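Local coordinates for protein NADH oxidoreductase (Mesorhizobium loti, PDB 3PI7) that probably binds NADPH and acts as an NAD(P)H-dependent oxidoreductase, perhaps a quinone reductase, of the GroES-like and Rossmann-fold dehydrogenase family, at residues L14-D19 / P35-G40; S9-L14 / G80-F85; S28-M33 / A67-Q72; A59-S64 / G118-Y123; Y73-V78 / T112-W117. All blocks are in the same frame, centred on the assembly; numbering follows the deposited sequence.

Contact 1. Residues L14-D19 / P35-G40. With K (potassium ion), chain G.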
# COMPACT_ATOMS: atom_id res chain seq x y z
N LEU A 14 -7.31 -24.77 -27.98
CA LEU A 14 -5.90 -24.36 -27.73
C LEU A 14 -5.62 -24.77 -26.31
O LEU A 14 -6.12 -24.14 -25.37
CB LEU A 14 -5.70 -22.85 -27.96
CG LEU A 14 -6.14 -22.31 -29.31
CD1 LEU A 14 -5.87 -20.84 -29.41
CD2 LEU A 14 -5.46 -23.08 -30.48
N LEU A 15 -4.91 -25.89 -26.17
CA LEU A 15 -4.68 -26.53 -24.88
C LEU A 15 -3.44 -26.08 -24.18
O LEU A 15 -2.37 -26.00 -24.78
CB LEU A 15 -4.59 -28.04 -25.08
CG LEU A 15 -5.66 -28.65 -25.95
CD1 LEU A 15 -5.34 -30.10 -26.22
CD2 LEU A 15 -7.04 -28.49 -25.33
N LEU A 16 -3.56 -25.88 -22.87
CA LEU A 16 -2.42 -25.50 -22.04
C LEU A 16 -1.36 -26.58 -22.03
O LEU A 16 -1.66 -27.76 -21.81
CB LEU A 16 -2.87 -25.23 -20.61
CG LEU A 16 -3.72 -24.00 -20.44
CD1 LEU A 16 -4.53 -24.11 -19.19
CD2 LEU A 16 -2.87 -22.72 -20.50
N VAL A 17 -0.10 -26.17 -22.27
CA VAL A 17 1.04 -27.08 -22.26
C VAL A 17 1.59 -27.10 -20.84
O VAL A 17 2.07 -28.14 -20.36
CB VAL A 17 2.07 -26.59 -23.31
CG1 VAL A 17 3.43 -27.26 -23.16
CG2 VAL A 17 1.54 -26.80 -24.71
N GLY A 18 1.52 -25.95 -20.18
CA GLY A 18 2.01 -25.78 -18.82
C GLY A 18 0.99 -26.18 -17.78
O GLY A 18 -0.21 -26.19 -18.04
N ASP A 19 1.49 -26.55 -16.60
CA ASP A 19 0.67 -26.89 -15.46
C ASP A 19 1.01 -25.94 -14.31
O ASP A 19 2.17 -25.50 -14.18
CB ASP A 19 0.91 -28.36 -15.05
CG ASP A 19 -0.22 -28.88 -14.19
OD1 ASP A 19 -1.39 -28.73 -14.58
OD2 ASP A 19 0.07 -29.38 -13.08
N PRO A 35 5.22 -22.54 -26.82
CA PRO A 35 5.68 -23.03 -25.50
C PRO A 35 4.52 -23.24 -24.52
O PRO A 35 4.63 -24.02 -23.56
CB PRO A 35 6.53 -21.86 -24.97
CG PRO A 35 6.79 -20.96 -26.13
CD PRO A 35 5.64 -21.13 -27.05
N TYR A 36 3.38 -22.59 -24.79
CA TYR A 36 2.27 -22.48 -23.83
C TYR A 36 1.01 -23.15 -24.25
O TYR A 36 0.19 -23.48 -23.39
CB TYR A 36 1.95 -20.99 -23.61
CG TYR A 36 3.18 -20.17 -23.32
CD1 TYR A 36 3.96 -20.43 -22.20
CD2 TYR A 36 3.61 -19.19 -24.22
CE1 TYR A 36 5.13 -19.71 -21.96
CE2 TYR A 36 4.80 -18.49 -24.00
CZ TYR A 36 5.55 -18.76 -22.87
OH TYR A 36 6.70 -18.05 -22.63
N LEU A 37 0.79 -23.28 -25.57
CA LEU A 37 -0.47 -23.83 -26.05
C LEU A 37 -0.22 -24.72 -27.22
O LEU A 37 0.71 -24.49 -28.00
CB LEU A 37 -1.40 -22.68 -26.48
CG LEU A 37 -1.92 -21.74 -25.38
CD1 LEU A 37 -2.64 -20.57 -25.99
CD2 LEU A 37 -2.85 -22.47 -24.43
N GLU A 38 -1.06 -25.74 -27.36
CA GLU A 38 -1.01 -26.63 -28.49
C GLU A 38 -2.42 -26.80 -29.01
O GLU A 38 -3.37 -26.90 -28.22
CB GLU A 38 -0.39 -27.98 -28.15
CG GLU A 38 -1.07 -28.77 -27.05
CD GLU A 38 -0.55 -30.19 -26.88
OE1 GLU A 38 -0.13 -30.79 -27.89
OE2 GLU A 38 -0.57 -30.70 -25.74
N GLN A 39 -2.55 -26.80 -30.33
CA GLN A 39 -3.85 -27.02 -30.93
C GLN A 39 -4.12 -28.50 -30.83
O GLN A 39 -3.25 -29.31 -31.16
CB GLN A 39 -3.87 -26.51 -32.38
CG GLN A 39 -5.28 -26.63 -33.00
CD GLN A 39 -5.28 -26.33 -34.47
OE1 GLN A 39 -4.68 -25.36 -34.94
NE2 GLN A 39 -6.00 -27.15 -35.22
N GLY A 40 -5.29 -28.87 -30.36
CA GLY A 40 -5.62 -30.28 -30.25
C GLY A 40 -7.09 -30.53 -30.42
O GLY A 40 -7.89 -29.60 -30.49
K K G . 4.49 -25.80 -12.91
O HOH W 1 -1.45 -30.08 -23.39
O HOH W 2 0.75 -23.21 -20.71
O HOH W 3 2.99 -27.51 -11.53
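Leu15 and Glu38 face each other as a hydrogen-bonded antiparallel pair: Leu15 N donates to Glu38 O at 2.8 Å, and Glu38 N returns the bond to Leu15 O at 2.9 Å. Two residues on, just past the strands, Val17 N reaches Tyr36 O at 2.9 Å, coming from above the carbonyl plane. The same oxygen takes a water that also accepts from Gly18 N. The Leu15-Glu38 bonds pair strands 10-16 and 37-43 into a two-stranded antiparallel sheet. On one face, Leu16 CD2 meets Leu37 CD2 at 3.9 Å, the two side chains side by side. Leu15 and Glu38 point to the other face, Leu15 CD1 4.0 Å from Gly40 CA. Val17 CG2, anti to its carbonyl carbon, lies 4.0 Å from Glu38 CG, and a second water joins Glu38 OE2 to Leu16 O. Ile69 of helix 63-69 covers Leu16 and Leu37, while Ile331 of helix 327-338 backs Leu14 and Leu37. Beyond, Asp19 O binds the potassium ion at 2.7 Å; Tyr21 O also binds it.

Contact 2. Residues S9-L14 / G80-F85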
# COMPACT_ATOMS: atom_id res chain seq x y z
N SER A 9 -19.13 -34.63 -29.66
CA SER A 9 -18.44 -35.21 -28.53
C SER A 9 -16.95 -34.83 -28.58
O SER A 9 -16.26 -35.03 -27.60
CB SER A 9 -18.64 -36.71 -28.46
OG SER A 9 -18.21 -37.36 -29.63
N GLU A 10 -16.47 -34.28 -29.71
CA GLU A 10 -15.08 -33.88 -29.87
C GLU A 10 -15.02 -32.44 -30.34
O GLU A 10 -15.91 -31.98 -31.05
CB GLU A 10 -14.40 -34.83 -30.87
CG GLU A 10 -12.90 -34.69 -31.02
CD GLU A 10 -12.27 -35.86 -31.74
OE1 GLU A 10 -12.53 -37.02 -31.34
OE2 GLU A 10 -11.51 -35.62 -32.71
N MSE A 11 -13.95 -31.74 -29.98
CA MSE A 11 -13.80 -30.34 -30.43
C MSE A 11 -12.34 -29.95 -30.59
O MSE A 11 -11.45 -30.59 -30.03
CB MSE A 11 -14.44 -29.40 -29.38
CG MSE A 11 -13.74 -29.51 -27.98
SE MSE A 11 -14.41 -28.21 -26.79
CE MSE A 11 -13.16 -28.45 -25.41
N LYS A 12 -12.09 -28.89 -31.37
CA LYS A 12 -10.75 -28.35 -31.46
C LYS A 12 -10.62 -27.29 -30.37
O LYS A 12 -11.61 -26.66 -29.99
CB LYS A 12 -10.38 -27.81 -32.85
CG LYS A 12 -11.27 -26.75 -33.47
CD LYS A 12 -10.72 -26.38 -34.85
CE LYS A 12 -11.26 -25.08 -35.42
NZ LYS A 12 -12.70 -25.16 -35.76
N ALA A 13 -9.40 -27.12 -29.84
CA ALA A 13 -9.14 -26.18 -28.76
C ALA A 13 -7.67 -25.86 -28.69
O ALA A 13 -6.88 -26.59 -29.29
CB ALA A 13 -9.61 -26.78 -27.43
N LEU A 14 -7.31 -24.77 -27.98
CA LEU A 14 -5.90 -24.36 -27.73
C LEU A 14 -5.62 -24.77 -26.31
O LEU A 14 -6.12 -24.14 -25.37
CB LEU A 14 -5.70 -22.85 -27.96
CG LEU A 14 -6.14 -22.31 -29.31
CD1 LEU A 14 -5.87 -20.84 -29.41
CD2 LEU A 14 -5.46 -23.08 -30.48
N GLY A 80 -3.49 -29.35 -20.38
CA GLY A 80 -4.38 -30.03 -21.30
C GLY A 80 -5.75 -29.42 -21.42
O GLY A 80 -6.57 -29.93 -22.20
N ARG A 81 -6.05 -28.37 -20.64
CA ARG A 81 -7.33 -27.70 -20.77
C ARG A 81 -7.21 -26.53 -21.70
O ARG A 81 -6.16 -25.90 -21.75
CB ARG A 81 -7.86 -27.19 -19.40
CG ARG A 81 -8.00 -28.29 -18.39
CD ARG A 81 -9.04 -29.33 -18.79
NE ARG A 81 -9.10 -30.34 -17.74
CZ ARG A 81 -9.83 -30.20 -16.63
NH1 ARG A 81 -10.59 -29.12 -16.45
NH2 ARG A 81 -9.76 -31.10 -15.66
N PRO A 82 -8.29 -26.19 -22.39
CA PRO A 82 -8.28 -24.97 -23.21
C PRO A 82 -8.17 -23.75 -22.32
O PRO A 82 -8.79 -23.66 -21.24
CB PRO A 82 -9.69 -24.98 -23.85
CG PRO A 82 -10.12 -26.41 -23.81
CD PRO A 82 -9.60 -26.86 -22.48
N ALA A 83 -7.34 -22.82 -22.75
CA ALA A 83 -7.17 -21.51 -22.09
C ALA A 83 -8.29 -20.55 -22.61
O ALA A 83 -9.10 -20.96 -23.43
CB ALA A 83 -5.78 -20.97 -22.41
N GLY A 84 -8.29 -19.31 -22.14
CA GLY A 84 -9.24 -18.29 -22.58
C GLY A 84 -10.24 -17.99 -21.49
O GLY A 84 -10.99 -18.87 -21.04
N PHE A 85 -10.26 -16.76 -21.06
CA PHE A 85 -11.13 -16.41 -19.95
C PHE A 85 -12.50 -15.92 -20.38
O PHE A 85 -13.40 -15.99 -19.55
CB PHE A 85 -10.48 -15.35 -19.06
CG PHE A 85 -9.38 -15.89 -18.18
CD1 PHE A 85 -9.60 -17.01 -17.38
CD2 PHE A 85 -8.14 -15.26 -18.12
CE1 PHE A 85 -8.57 -17.53 -16.59
CE2 PHE A 85 -7.13 -15.75 -17.29
CZ PHE A 85 -7.34 -16.90 -16.55
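Leu14 O receives the backbone N-H of Ala83, the one hydrogen bond between residues 9-14, on strand 10-16, and residues 80-85, in the loop that leads into strand 86-94 of the GroES-like domain. At 3.2 Å the bond is fairly long but straight, 157° at the hydrogen, and the donor arrives nearly along the C=O axis. A CA-H...O contact adds to it, Pro82 CA lying 3.2 Å from the same Leu14 O, which therefore takes two neighbouring donors of the loop.

Apolar contact gathers on the proline ring. Ala13 CB and the methyl end of selenomethionine Met11 both touch Pro82 CG, alternate residues of the strand pressing on one ring corner. The Met11 chain crosses the proline at about a right angle, and its extended outer part (chi2 173°, chi3 -170°) carries CE to the ring. Trp117 and Ile42 also pack on Pro82. Of the two contacts at the ring corner, Ala13 CB is the nearer to Pro82 CG at 3.7 Å, with Met11 CE at 4.0 Å.

Contact 3. Residues S28-M33 / A67-Q72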
# COMPACT_ATOMS: atom_id res chain seq x y z
N SER A 28 5.69 -10.12 -19.70
CA SER A 28 4.35 -10.04 -20.24
C SER A 28 4.23 -10.14 -21.76
O SER A 28 3.12 -10.31 -22.25
CB SER A 28 3.72 -8.73 -19.76
OG SER A 28 4.47 -7.63 -20.24
N ALA A 29 5.34 -10.02 -22.51
CA ALA A 29 5.33 -10.14 -23.97
C ALA A 29 5.07 -11.58 -24.38
O ALA A 29 5.58 -12.51 -23.75
CB ALA A 29 6.65 -9.66 -24.55
N LEU A 30 4.23 -11.77 -25.38
CA LEU A 30 3.95 -13.10 -25.90
C LEU A 30 4.70 -13.23 -27.20
O LEU A 30 4.28 -12.70 -28.23
CB LEU A 30 2.45 -13.36 -26.08
CG LEU A 30 2.09 -14.80 -26.47
CD1 LEU A 30 2.33 -15.77 -25.30
CD2 LEU A 30 0.69 -14.88 -26.99
N GLU A 31 5.88 -13.82 -27.09
CA GLU A 31 6.83 -14.00 -28.16
C GLU A 31 6.40 -15.14 -29.10
O GLU A 31 6.68 -15.10 -30.30
CB GLU A 31 8.25 -14.25 -27.55
CG GLU A 31 8.48 -15.56 -26.79
CD GLU A 31 7.77 -15.87 -25.47
OE1 GLU A 31 6.98 -15.03 -24.98
OE2 GLU A 31 7.99 -16.98 -24.94
N ALA A 32 5.75 -16.17 -28.54
CA ALA A 32 5.28 -17.35 -29.26
C ALA A 32 4.18 -18.04 -28.46
O ALA A 32 4.14 -17.92 -27.23
CB ALA A 32 6.43 -18.32 -29.50
N MSE A 33 3.30 -18.80 -29.16
CA MSE A 33 2.24 -19.54 -28.49
C MSE A 33 2.67 -20.97 -28.18
O MSE A 33 2.21 -21.55 -27.19
CB MSE A 33 0.98 -19.59 -29.38
CG MSE A 33 0.39 -18.24 -29.62
SE MSE A 33 -0.94 -17.83 -28.36
CE MSE A 33 -2.52 -18.58 -29.20
N ALA A 67 -0.82 -13.72 -19.39
CA ALA A 67 -0.19 -14.02 -18.11
C ALA A 67 -0.55 -15.42 -17.66
O ALA A 67 0.29 -16.17 -17.17
CB ALA A 67 -0.66 -13.00 -17.05
N PHE A 68 -1.84 -15.79 -17.83
CA PHE A 68 -2.30 -17.10 -17.39
C PHE A 68 -1.62 -18.25 -18.13
O PHE A 68 -1.21 -19.21 -17.47
CB PHE A 68 -3.82 -17.19 -17.51
CG PHE A 68 -4.35 -18.57 -17.20
CD1 PHE A 68 -4.38 -19.03 -15.89
CD2 PHE A 68 -4.79 -19.41 -18.22
CE1 PHE A 68 -4.90 -20.30 -15.60
CE2 PHE A 68 -5.29 -20.68 -17.93
CZ PHE A 68 -5.31 -21.13 -16.62
N ILE A 69 -1.52 -18.20 -19.47
CA ILE A 69 -0.94 -19.33 -20.23
C ILE A 69 0.57 -19.48 -19.90
O ILE A 69 1.13 -20.59 -19.91
CB ILE A 69 -1.23 -19.23 -21.75
CG1 ILE A 69 -0.47 -18.06 -22.42
CG2 ILE A 69 -2.74 -19.11 -21.98
CD1 ILE A 69 -0.60 -17.96 -23.93
N LYS A 70 1.19 -18.36 -19.52
CA LYS A 70 2.60 -18.32 -19.14
C LYS A 70 2.82 -18.81 -17.72
O LYS A 70 3.96 -18.91 -17.30
CB LYS A 70 3.14 -16.90 -19.30
CG LYS A 70 3.32 -16.52 -20.77
CD LYS A 70 3.64 -15.03 -20.92
CE LYS A 70 4.78 -14.84 -21.89
NZ LYS A 70 6.09 -14.78 -21.20
N GLY A 71 1.74 -19.11 -16.99
CA GLY A 71 1.79 -19.54 -15.58
C GLY A 71 2.16 -18.40 -14.63
O GLY A 71 2.69 -18.63 -13.55
N GLN A 72 1.89 -17.17 -15.06
CA GLN A 72 2.23 -15.92 -14.40
C GLN A 72 1.01 -15.15 -13.88
O GLN A 72 1.11 -13.97 -13.53
CB GLN A 72 3.03 -15.05 -15.37
CG GLN A 72 4.41 -15.67 -15.61
CD GLN A 72 5.21 -15.08 -16.74
OE1 GLN A 72 6.14 -15.69 -17.23
NE2 GLN A 72 4.86 -13.90 -17.20
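Lys70, just after helix 63-69, sends its side chain across to the loop 28-33, where its CE lies 3.1 Å from Ala29 O. The chain starts out extended, with CD anti to CA (chi2 171°), then bends at its last two torsions to bring the ammonium group over the loop. There NZ has a long salt bridge to Glu31 OE1, 3.9 Å away, the two side chains crossing obliquely. The firmer hold on NZ comes from a hydrogen bond to Gly27 O, just before the loop segment, while the other carboxylate oxygen, Glu31 OE2, is bonded to Tyr36 OH. The glutamate thus stands between a lysine and a tyrosine, an environment that would be expected to favour its negative charge.

Ile69, one residue earlier, supplies the apolar part. Its CD1 meets Leu30 CD1 at 3.9 Å, the side chains crossing at about a right angle. Leu30 offers this methyl with CG anti to the backbone N (chi1 -173°). Selenium of Met33 approaches the same Ile69 CD1 more loosely, at 4.4 Å.

The helix closes with a Schellman motif: Gly71 has positive phi, Gln72 N bonds back to Ala67 O at 2.8 Å, and Gly71 N to Phe68 O at 3.0 Å. The contact ties the C-terminal end of helix 63-69 to the loop between strands 10-16 and 37-43, with helix 327-338 packing on Leu30 and Met33 and strand 10-16 on Ile69.

Contact 4. Residues A59-S64 / G118-Y123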
# COMPACT_ATOMS: atom_id res chain seq x y z
N ALA A 59 -13.81 -15.49 -29.09
CA ALA A 59 -13.19 -15.42 -27.77
C ALA A 59 -12.22 -14.24 -27.76
O ALA A 59 -11.58 -13.98 -28.77
CB ALA A 59 -12.47 -16.73 -27.45
N SER A 60 -12.18 -13.49 -26.68
CA SER A 60 -11.24 -12.38 -26.54
C SER A 60 -9.88 -12.88 -26.14
O SER A 60 -9.75 -13.97 -25.58
CB SER A 60 -11.70 -11.40 -25.46
OG SER A 60 -12.86 -10.67 -25.77
N ILE A 61 -8.88 -12.04 -26.36
CA ILE A 61 -7.52 -12.25 -25.85
C ILE A 61 -7.21 -11.03 -25.00
O ILE A 61 -7.17 -9.91 -25.53
CB ILE A 61 -6.43 -12.50 -26.90
CG1 ILE A 61 -6.82 -13.65 -27.85
CG2 ILE A 61 -5.07 -12.79 -26.19
CD1 ILE A 61 -5.99 -13.63 -29.12
N ASN A 62 -7.05 -11.23 -23.70
CA ASN A 62 -6.74 -10.14 -22.77
C ASN A 62 -5.37 -10.30 -22.15
O ASN A 62 -4.90 -11.43 -22.08
CB ASN A 62 -7.78 -10.11 -21.64
CG ASN A 62 -9.15 -9.74 -22.10
OD1 ASN A 62 -9.37 -8.67 -22.67
ND2 ASN A 62 -10.09 -10.66 -21.94
N PRO A 63 -4.75 -9.24 -21.57
CA PRO A 63 -3.44 -9.44 -20.91
C PRO A 63 -3.50 -10.55 -19.86
O PRO A 63 -2.55 -11.32 -19.74
CB PRO A 63 -3.17 -8.07 -20.29
CG PRO A 63 -3.81 -7.13 -21.24
CD PRO A 63 -5.13 -7.82 -21.56
N SER A 64 -4.67 -10.71 -19.15
CA SER A 64 -4.82 -11.79 -18.16
C SER A 64 -4.66 -13.18 -18.83
O SER A 64 -4.11 -14.07 -18.20
CB SER A 64 -6.14 -11.68 -17.40
OG SER A 64 -7.26 -11.61 -18.28
N GLY A 118 -11.70 -23.35 -20.94
CA GLY A 118 -11.58 -22.01 -21.49
C GLY A 118 -12.30 -21.70 -22.76
O GLY A 118 -12.73 -22.59 -23.49
N SER A 119 -12.31 -20.41 -23.10
CA SER A 119 -13.02 -19.96 -24.30
C SER A 119 -12.25 -20.21 -25.61
O SER A 119 -12.83 -19.97 -26.66
CB SER A 119 -13.32 -18.48 -24.18
OG SER A 119 -12.13 -17.73 -24.07
N TRP A 120 -10.97 -20.60 -25.59
CA TRP A 120 -10.17 -20.81 -26.82
C TRP A 120 -10.37 -22.26 -27.28
O TRP A 120 -9.46 -23.09 -27.30
CB TRP A 120 -8.69 -20.45 -26.61
CG TRP A 120 -8.46 -19.02 -26.24
CD1 TRP A 120 -9.39 -18.02 -26.16
CD2 TRP A 120 -7.22 -18.44 -25.87
NE1 TRP A 120 -8.79 -16.86 -25.75
CE2 TRP A 120 -7.45 -17.08 -25.58
CE3 TRP A 120 -5.92 -18.94 -25.76
CZ2 TRP A 120 -6.44 -16.21 -25.20
CZ3 TRP A 120 -4.90 -18.07 -25.39
CH2 TRP A 120 -5.17 -16.74 -25.07
N ALA A 121 -11.64 -22.54 -27.60
CA ALA A 121 -12.17 -23.85 -27.85
C ALA A 121 -13.49 -23.72 -28.52
O ALA A 121 -14.13 -22.68 -28.42
CB ALA A 121 -12.34 -24.57 -26.52
N GLU A 122 -13.93 -24.77 -29.20
CA GLU A 122 -15.24 -24.74 -29.82
C GLU A 122 -16.36 -24.66 -28.79
O GLU A 122 -17.41 -24.10 -29.09
CB GLU A 122 -15.40 -25.94 -30.73
CG GLU A 122 -14.68 -25.68 -32.04
CD GLU A 122 -14.70 -26.80 -33.06
OE1 GLU A 122 -14.59 -27.97 -32.67
OE2 GLU A 122 -14.66 -26.47 -34.27
N TYR A 123 -16.15 -25.24 -27.61
CA TYR A 123 -17.08 -25.26 -26.48
C TYR A 123 -16.33 -24.93 -25.21
O TYR A 123 -15.26 -25.49 -24.97
CB TYR A 123 -17.76 -26.65 -26.34
CG TYR A 123 -18.56 -27.00 -27.57
CD1 TYR A 123 -17.94 -27.53 -28.71
CD2 TYR A 123 -19.91 -26.68 -27.66
CE1 TYR A 123 -18.63 -27.70 -29.90
CE2 TYR A 123 -20.62 -26.87 -28.84
CZ TYR A 123 -19.98 -27.40 -29.96
OH TYR A 123 -20.66 -27.56 -31.13
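Trp120 and Ser60 make the polar link of this buried contact, within the GroES-like domain. The indole NE1 donates to Ser60 O at 3.1 Å, with 163° at the hydrogen. The acceptor lies in the ring plane, whereas seen from the carbonyl the donor is tilted 30° from the plane of the C=O group. The bond satisfies the indole N-H and fixes the turn of the ring about its own chain, whose CG is anti to the carbonyl carbon (chi1 -62°).

Apolar contacts lie to each side of that bond along the indole. Ala59 CB meets the five-membered ring at its edge, 3.6 Å from Trp120 CD1. Ile61 reaches the six-membered ring instead, its CG1 3.7 Å from Trp120 CZ2 and its CG2 almost as near, and crosses the indole at about a right angle. Ala59 CB also rests against Ser119, 3.4 Å from its carbonyl O; Ser119 OG is hydrogen-bonded to Glu86 O.

The backbone folds sharply here, Trp120 being the centre of an inverse gamma turn. The contact joins the loop before strand 123-127 to the end of strand 58-60 and to Ile61, just before helix 63-69, while strands 345-348 and 10-16 contribute Ile347 and Leu14 against the indole.

Contact 5. Residues Y73-V78 / T112-W117. With GOL (glycerol), chain B; PO4 (phosphate ion), chain E.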
# COMPACT_ATOMS: atom_id res chain seq x y z
N TYR A 73 -0.15 -15.80 -13.85
CA TYR A 73 -1.38 -15.18 -13.38
C TYR A 73 -1.72 -15.68 -11.96
O TYR A 73 -1.03 -16.54 -11.43
CB TYR A 73 -2.52 -15.48 -14.38
CG TYR A 73 -3.75 -14.63 -14.16
CD1 TYR A 73 -3.72 -13.25 -14.36
CD2 TYR A 73 -4.98 -15.22 -13.87
CE1 TYR A 73 -4.86 -12.47 -14.18
CE2 TYR A 73 -6.13 -14.45 -13.68
CZ TYR A 73 -6.06 -13.07 -13.85
OH TYR A 73 -7.17 -12.29 -13.66
N GLY A 74 -2.74 -15.12 -11.34
CA GLY A 74 -3.15 -15.52 -10.00
C GLY A 74 -4.08 -16.70 -9.97
O GLY A 74 -4.82 -16.88 -9.00
N GLN A 75 -4.03 -17.54 -11.01
CA GLN A 75 -4.84 -18.75 -11.12
C GLN A 75 -3.97 -19.81 -11.76
O GLN A 75 -3.27 -19.49 -12.72
CB GLN A 75 -6.06 -18.43 -11.99
CG GLN A 75 -7.07 -19.55 -12.13
CD GLN A 75 -8.19 -19.12 -13.03
OE1 GLN A 75 -8.62 -17.96 -13.01
NE2 GLN A 75 -8.70 -20.03 -13.83
N PRO A 76 -3.89 -21.05 -11.23
CA PRO A 76 -2.99 -22.02 -11.84
C PRO A 76 -3.56 -22.63 -13.12
O PRO A 76 -4.77 -22.74 -13.31
CB PRO A 76 -2.83 -23.07 -10.75
CG PRO A 76 -4.15 -23.06 -10.04
CD PRO A 76 -4.61 -21.62 -10.09
N ARG A 77 -2.67 -23.05 -13.99
CA ARG A 77 -3.02 -23.74 -15.23
C ARG A 77 -3.36 -25.18 -14.94
O ARG A 77 -2.74 -25.80 -14.06
CB ARG A 77 -1.77 -23.71 -16.16
CG ARG A 77 -1.44 -22.32 -16.68
CD ARG A 77 -0.06 -22.29 -17.34
NE ARG A 77 1.01 -22.78 -16.46
CZ ARG A 77 2.30 -22.73 -16.75
NH1 ARG A 77 2.71 -22.17 -17.88
NH2 ARG A 77 3.20 -23.25 -15.92
N VAL A 78 -4.30 -25.74 -15.70
CA VAL A 78 -4.55 -27.17 -15.65
C VAL A 78 -4.07 -27.67 -17.02
O VAL A 78 -4.69 -27.36 -18.03
CB VAL A 78 -6.02 -27.57 -15.33
CG1 VAL A 78 -6.19 -29.10 -15.35
CG2 VAL A 78 -6.43 -27.03 -13.97
N THR A 112 -15.09 -17.68 -18.09
CA THR A 112 -14.91 -19.08 -17.69
C THR A 112 -14.42 -19.23 -16.27
O THR A 112 -14.64 -20.29 -15.66
CB THR A 112 -13.96 -19.78 -18.68
OG1 THR A 112 -12.72 -19.07 -18.69
CG2 THR A 112 -14.51 -19.80 -20.07
N GLY A 113 -13.80 -18.17 -15.72
CA GLY A 113 -13.32 -18.13 -14.35
C GLY A 113 -12.47 -19.33 -13.99
O GLY A 113 -11.44 -19.56 -14.60
N LEU A 114 -12.95 -20.11 -13.05
CA LEU A 114 -12.25 -21.30 -12.55
C LEU A 114 -12.80 -22.58 -13.15
O LEU A 114 -12.53 -23.67 -12.62
CB LEU A 114 -12.35 -21.37 -11.02
CG LEU A 114 -11.84 -20.19 -10.22
CD1 LEU A 114 -12.15 -20.39 -8.73
CD2 LEU A 114 -10.35 -20.02 -10.39
N SER A 115 -13.57 -22.49 -14.23
CA SER A 115 -14.15 -23.74 -14.79
C SER A 115 -13.08 -24.71 -15.34
O SER A 115 -13.30 -25.93 -15.39
CB SER A 115 -15.12 -23.42 -15.93
OG SER A 115 -14.39 -23.07 -17.10
N ASN A 116 -11.93 -24.15 -15.76
CA ASN A 116 -10.85 -24.91 -16.37
C ASN A 116 -11.29 -25.56 -17.71
O ASN A 116 -10.73 -26.57 -18.13
CB ASN A 116 -10.26 -25.93 -15.38
CG ASN A 116 -9.41 -25.24 -14.34
OD1 ASN A 116 -8.59 -24.37 -14.68
ND2 ASN A 116 -9.55 -25.64 -13.07
N TRP A 117 -12.22 -24.89 -18.41
CA TRP A 117 -12.68 -25.18 -19.77
C TRP A 117 -12.83 -23.84 -20.45
O TRP A 117 -13.91 -23.25 -20.46
CB TRP A 117 -14.00 -25.98 -19.79
CG TRP A 117 -13.82 -27.34 -19.22
CD1 TRP A 117 -14.17 -27.76 -17.97
CD2 TRP A 117 -13.08 -28.41 -19.81
NE1 TRP A 117 -13.78 -29.07 -17.79
CE2 TRP A 117 -13.07 -29.48 -18.89
CE3 TRP A 117 -12.45 -28.59 -21.06
CZ2 TRP A 117 -12.47 -30.70 -19.17
CZ3 TRP A 117 -11.84 -29.81 -21.33
CH2 TRP A 117 -11.85 -30.84 -20.39
C1 GOL B . -8.73 -22.26 -17.61
O1 GOL B . -8.14 -22.84 -18.73
C2 GOL B . -9.53 -21.00 -17.93
O2 GOL B . -9.37 -20.68 -19.31
C3 GOL B . -10.89 -21.37 -17.42
O3 GOL B . -10.75 -21.54 -15.96
P PO4 E . 6.63 -24.40 -16.06
O1 PO4 E . 7.78 -23.77 -15.12
O2 PO4 E . 7.27 -25.42 -17.09
O3 PO4 E . 5.99 -23.23 -16.88
O4 PO4 E . 5.61 -25.14 -15.08
O HOH W 4 -7.45 -22.53 -13.15
O HOH W 5 -6.69 -24.41 -16.75
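Gln75 and Gly113 join two loops that have no regular secondary structure. Residues 112-115 form a type II' beta turn, Ser115 N bonding back to Thr112 O, with Gly113 at positive phi. An ST turn follows, in which Ser115 OG accepts from Trp117 N.

The side chain of Gln75 bridges to the turn. Its chain is extended, with CG anti to the backbone N (chi1 -176°), and NE2 donates to Gly113 O at 2.9 Å, tilted 35° from the carbonyl plane. Leu114 CD2 lies 3.5 Å from the amide carbon CD of Gln75. Further along, Val78 CG2 sits 3.5 Å from Asn116 CG, against the amide. Asn116 OD1 takes bonds from two waters: one also accepts from Gln75 NE2 and donates to Pro76 O, the other accepts from Val78 N.

A glycerol, probably from the crystallisation liquor, lies in the same place, and Asn116 N donates to its O3 at 2.9 Å. On the far side of the 73-78 loop, Arg77 NH2 donates to phosphate O3 at 3.0 Å, in the guanidinium plane. The whole is a water-bridged surface contact between two connecting loops of the GroES-like domain, one before strand 86-94 and one before strand 123-127.

How the contacts relate
Contacts 1 and 2, with Trp120 of contact 4, show how one short strand, 10-16, can be stitched into a domain from several directions. Contacts 1 and 2 share Leu14, their centres 9 Å apart, and Leu16 meets residues 80-85 through probable backbone bonds to Gly80 and Arg81. Contact 4 joins them through Leu14 N to Trp120 O at 2.8 Å, and its Glu122 makes a salt bridge with Lys12. Contacts 3 and 5 are neighbours of that strand. Contact 3 lies about 11 Å, centre to centre, from contact 1. Arg77 of contact 5 ties back to both, through Ile69 O and the potassium ligand Asp19 O. Glycerol bonded in contact 5 also reaches Pro82 O and Gly84 O of contact 2.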